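Local coordinates for protein putative short-chain dehydrogenase/reductase (Burkholderia xenovorans, PDB 5IZ4) that binds adenosine-5'-diphosphate in a Rossmann-type nucleotide pocket and is probably an NADPH-dependent oxidoreductase of the short-chain dehydrogenase/reductase family, at residues Ala31-Phe34 / Ala35-Trp39; Ser55-Glu58 / Ala59-Asp63. All coordinates share one frame; numbering follows the deposited sequence.

Contact 1 of 2, residues Ala31-Phe34 / Ala35-Trp39; sequences ALRF and AQAGW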
# COMPACT_ATOMS: atom_id res chain seq x y z
N ALA A 31 -6.38 12.97 -25.99
CA ALA A 31 -5.94 13.70 -27.17
C ALA A 31 -6.57 15.09 -27.20
O ALA A 31 -5.89 16.09 -27.45
CB ALA A 31 -6.28 12.91 -28.43
N LEU A 32 -7.87 15.16 -26.92
CA LEU A 32 -8.56 16.45 -26.95
C LEU A 32 -8.00 17.41 -25.91
O LEU A 32 -7.77 18.59 -26.19
CB LEU A 32 -10.06 16.24 -26.74
CG LEU A 32 -10.92 17.50 -26.88
CD1 LEU A 32 -10.67 18.20 -28.22
CD2 LEU A 32 -12.40 17.16 -26.73
N ARG A 33 -7.75 16.91 -24.69
CA ARG A 33 -7.26 17.78 -23.63
C ARG A 33 -5.88 18.34 -23.96
O ARG A 33 -5.60 19.52 -23.71
CB ARG A 33 -7.22 17.03 -22.30
CG ARG A 33 -6.74 17.89 -21.13
CD ARG A 33 -7.68 19.07 -20.95
NE ARG A 33 -7.26 20.01 -19.90
CZ ARG A 33 -6.43 21.03 -20.10
NH1 ARG A 33 -5.89 21.22 -21.30
NH2 ARG A 33 -6.12 21.84 -19.10
N PHE A 34 -4.99 17.50 -24.51
CA PHE A 34 -3.69 18.02 -24.93
C PHE A 34 -3.85 19.00 -26.09
O PHE A 34 -3.15 20.02 -26.14
CB PHE A 34 -2.74 16.87 -25.27
CG PHE A 34 -2.02 16.30 -24.06
CD1 PHE A 34 -2.65 15.40 -23.23
CD2 PHE A 34 -0.72 16.69 -23.76
CE1 PHE A 34 -2.01 14.90 -22.10
CE2 PHE A 34 -0.06 16.18 -22.65
CZ PHE A 34 -0.70 15.29 -21.81
N ALA A 35 -4.79 18.73 -27.00
CA ALA A 35 -5.05 19.68 -28.08
C ALA A 35 -5.51 21.03 -27.54
O ALA A 35 -5.09 22.08 -28.03
CB ALA A 35 -6.10 19.10 -29.04
N GLN A 36 -6.36 21.01 -26.51
CA GLN A 36 -6.83 22.25 -25.90
C GLN A 36 -5.69 23.02 -25.23
O GLN A 36 -5.78 24.24 -25.08
CB GLN A 36 -7.94 21.92 -24.90
CG GLN A 36 -9.24 21.55 -25.60
CD GLN A 36 -10.24 20.83 -24.72
OE1 GLN A 36 -9.89 20.27 -23.68
NE2 GLN A 36 -11.50 20.82 -25.16
N ALA A 37 -4.63 22.33 -24.83
CA ALA A 37 -3.46 22.95 -24.24
C ALA A 37 -2.49 23.51 -25.27
O ALA A 37 -1.48 24.10 -24.88
CB ALA A 37 -2.75 21.95 -23.34
N GLY A 38 -2.77 23.34 -26.56
CA GLY A 38 -1.89 23.82 -27.59
C GLY A 38 -0.87 22.82 -28.07
O GLY A 38 -0.10 23.14 -28.99
N TRP A 39 -0.84 21.61 -27.51
CA TRP A 39 0.12 20.61 -27.94
C TRP A 39 -0.27 20.02 -29.29
O TRP A 39 -1.45 19.98 -29.66
CB TRP A 39 0.24 19.47 -26.92
CG TRP A 39 0.92 19.85 -25.64
CD1 TRP A 39 0.80 21.03 -24.95
CD2 TRP A 39 1.84 19.04 -24.89
NE1 TRP A 39 1.59 21.00 -23.82
CE2 TRP A 39 2.23 19.79 -23.76
CE3 TRP A 39 2.36 17.75 -25.06
CZ2 TRP A 39 3.13 19.29 -22.80
CZ3 TRP A 39 3.26 17.26 -24.11
CH2 TRP A 39 3.62 18.03 -22.99
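Phe34 and Trp39 meet in a T-shaped pair where helix 25-36 ends and the chain turns toward strand 40-45. The Phe34 edge leads: CD2 stands over one face of the indole, toward its rim, 3.5 Å from Trp39 CE3. The ring planes are 75° apart and the Phe34 and six-membered Trp39 centroids lie 5.0 Å apart. Both first torsions set CG anti to the carbonyl carbon, and the two side chains run alongside each other in the same direction.

The turn that brings Trp39 back is a Schellman motif. Trp39 N donates to Phe34 O at 3.1 Å and Gly38 N to Ala35 O at 3.0 Å, while Gly38, with phi 92°, takes a backbone conformation that glycine adopts without strain.

Gln36 holds an exposed position at the helix end, where a flexible polar side chain can meet solvent. It is modelled in two positions, in one of which CG lies 3.4 Å from Leu32 O. Gln36 N is bonded to the same Leu32 O, at 2.8 Å.

Within the beta-alpha-beta unit 16-20, 25-36, 40-45, the aromatic pair packs on Cys17 of strand 16-20 and on helix 238-250, where Trp246 meets both rings edge-to-face. Arg33 reaches that helix too, with a salt bridge to Glu243, while Ala31 touches Val57 and Cys61 of helix 51-63, and Ala35 touches Cys61.

Contact 2 of 2, residues Ser55-Glu58 / Ala59-Asp63; sequences STVE and ALCRD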
# COMPACT_ATOMS: atom_id res chain seq x y z
N SER A 55 -10.85 9.50 -36.74
CA SER A 55 -10.93 10.68 -37.61
C SER A 55 -11.78 11.76 -36.98
O SER A 55 -11.49 12.95 -37.15
CB SER A 55 -11.48 10.28 -38.97
OG SER A 55 -10.64 9.33 -39.59
N THR A 56 -12.84 11.38 -36.26
CA THR A 56 -13.63 12.35 -35.52
C THR A 56 -12.81 12.98 -34.40
O THR A 56 -12.87 14.19 -34.19
CB THR A 56 -14.89 11.69 -34.97
OG1 THR A 56 -15.65 11.16 -36.07
CG2 THR A 56 -15.74 12.69 -34.21
N VAL A 57 -12.06 12.15 -33.66
CA VAL A 57 -11.16 12.68 -32.63
C VAL A 57 -10.19 13.69 -33.24
O VAL A 57 -9.97 14.77 -32.69
CB VAL A 57 -10.41 11.53 -31.92
CG1 VAL A 57 -9.34 12.09 -30.96
CG2 VAL A 57 -11.40 10.65 -31.17
N GLU A 58 -9.61 13.35 -34.40
CA GLU A 58 -8.69 14.28 -35.05
C GLU A 58 -9.38 15.59 -35.40
O GLU A 58 -8.81 16.67 -35.19
CB GLU A 58 -8.06 13.66 -36.30
CG GLU A 58 -7.18 14.67 -37.03
CD GLU A 58 -6.49 14.11 -38.28
OE1 GLU A 58 -5.26 14.35 -38.42
OE2 GLU A 58 -7.15 13.45 -39.11
N ALA A 59 -10.60 15.51 -35.95
CA ALA A 59 -11.32 16.73 -36.32
C ALA A 59 -11.55 17.61 -35.10
O ALA A 59 -11.42 18.84 -35.18
CB ALA A 59 -12.64 16.38 -36.99
N LEU A 60 -11.88 17.00 -33.97
CA LEU A 60 -12.11 17.79 -32.76
C LEU A 60 -10.81 18.41 -32.24
O LEU A 60 -10.82 19.55 -31.74
CB LEU A 60 -12.74 16.90 -31.69
CG LEU A 60 -14.17 16.43 -31.99
CD1 LEU A 60 -14.61 15.45 -30.92
CD2 LEU A 60 -15.11 17.62 -32.07
N CYS A 61 -9.70 17.68 -32.33
CA CYS A 61 -8.42 18.22 -31.88
C CYS A 61 -7.97 19.37 -32.76
O CYS A 61 -7.38 20.35 -32.27
CB CYS A 61 -7.35 17.12 -31.87
SG CYS A 61 -7.56 15.89 -30.59
N ARG A 62 -8.21 19.27 -34.08
CA ARG A 62 -7.87 20.38 -34.97
C ARG A 62 -8.76 21.58 -34.70
O ARG A 62 -8.31 22.73 -34.80
CB ARG A 62 -8.00 19.93 -36.43
CG ARG A 62 -6.92 18.98 -36.86
CD ARG A 62 -7.19 18.43 -38.24
NE ARG A 62 -6.93 19.40 -39.32
CZ ARG A 62 -5.74 19.59 -39.87
NH1 ARG A 62 -4.68 18.91 -39.42
NH2 ARG A 62 -5.58 20.46 -40.86
N ASP A 63 -10.04 21.34 -34.39
CA ASP A 63 -10.93 22.43 -34.02
C ASP A 63 -10.47 23.11 -32.75
O ASP A 63 -10.65 24.33 -32.59
CB ASP A 63 -12.35 21.90 -33.86
CG ASP A 63 -13.32 22.96 -33.40
OD1 ASP A 63 -13.83 23.71 -34.25
OD2 ASP A 63 -13.57 23.03 -32.17
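Glu58 and Arg62, one turn apart on helix 51-63, lie side by side, pointing the same way, on the helix of the beta-alpha-beta unit that joins strands 40-45 and 68-72 of the Rossmann fold. Their contact is made by methylene groups: Glu58 CG lies 3.9 Å from Arg62 CD. The charged ends do not pair directly. Glu58 OE1 and Arg62 NH1 remain 4.7 Å apart, and the carboxylate and guanidinium planes are turned 76° from each other. The opposite charges may still attract at this range, but Glu58 OE1 is hydrogen-bonded to Thr68 OG1, and Arg62 NH1 makes a weak hydrogen bond to that same hydroxyl.

The tightly packed side is formed by Val57 and Cys61, both buried. Val57 CG1 comes to 4.2 Å from Cys61 SG, and the two side chains reach Ala31 of helix 25-36; Cys61 also meets Ala35 there and Val41 of strand 40-45. A branched valine and a compact cysteine suit this place, filling the interface between close helices without a long chain to accommodate.

Toward solvent the packing is looser. Thr56, Ala59 and Leu60 are exposed, and Thr56 CG2 comes no nearer than 4.4 Å to Leu60 CD1. The polar side chains here turn back to their own helix: Ser55 OG is hydrogen-bonded to Arg51 O, and Thr56 OG1 to Asp52 O. Leu60 has CG anti to its carbonyl carbon (chi1 -67°), which lays the branch point back over the preceding turn, with Leu60 CG 3.4 Å from Thr56 O, the same oxygen that accepts the hydrogen bond from Leu60 N at 3.0 Å.

How the contacts relate
Contacts 1 and 2 lie on successive helices of the Rossmann fold, with centres about 11 Å apart, and meet along their buried sides: Ala35 CB is 3.7 Å from Cys61 CB. The small side chains there, Ala31, Ala35 and Cys61, are consistent with a close approach of the two helices. Contact 1 has the more buried character, with an aromatic pair wedged between strand 16-20 and helix 238-250 at a helix end. Contact 2 stays within regular helix, has more exposed residues, and combines a small buried valine-cysteine patch with polar side chains that hydrogen-bond to the helix backbone or to Thr68. The side chain of Val57 is about 9 Å from the bound ADP, that of Ala31 about 11 Å.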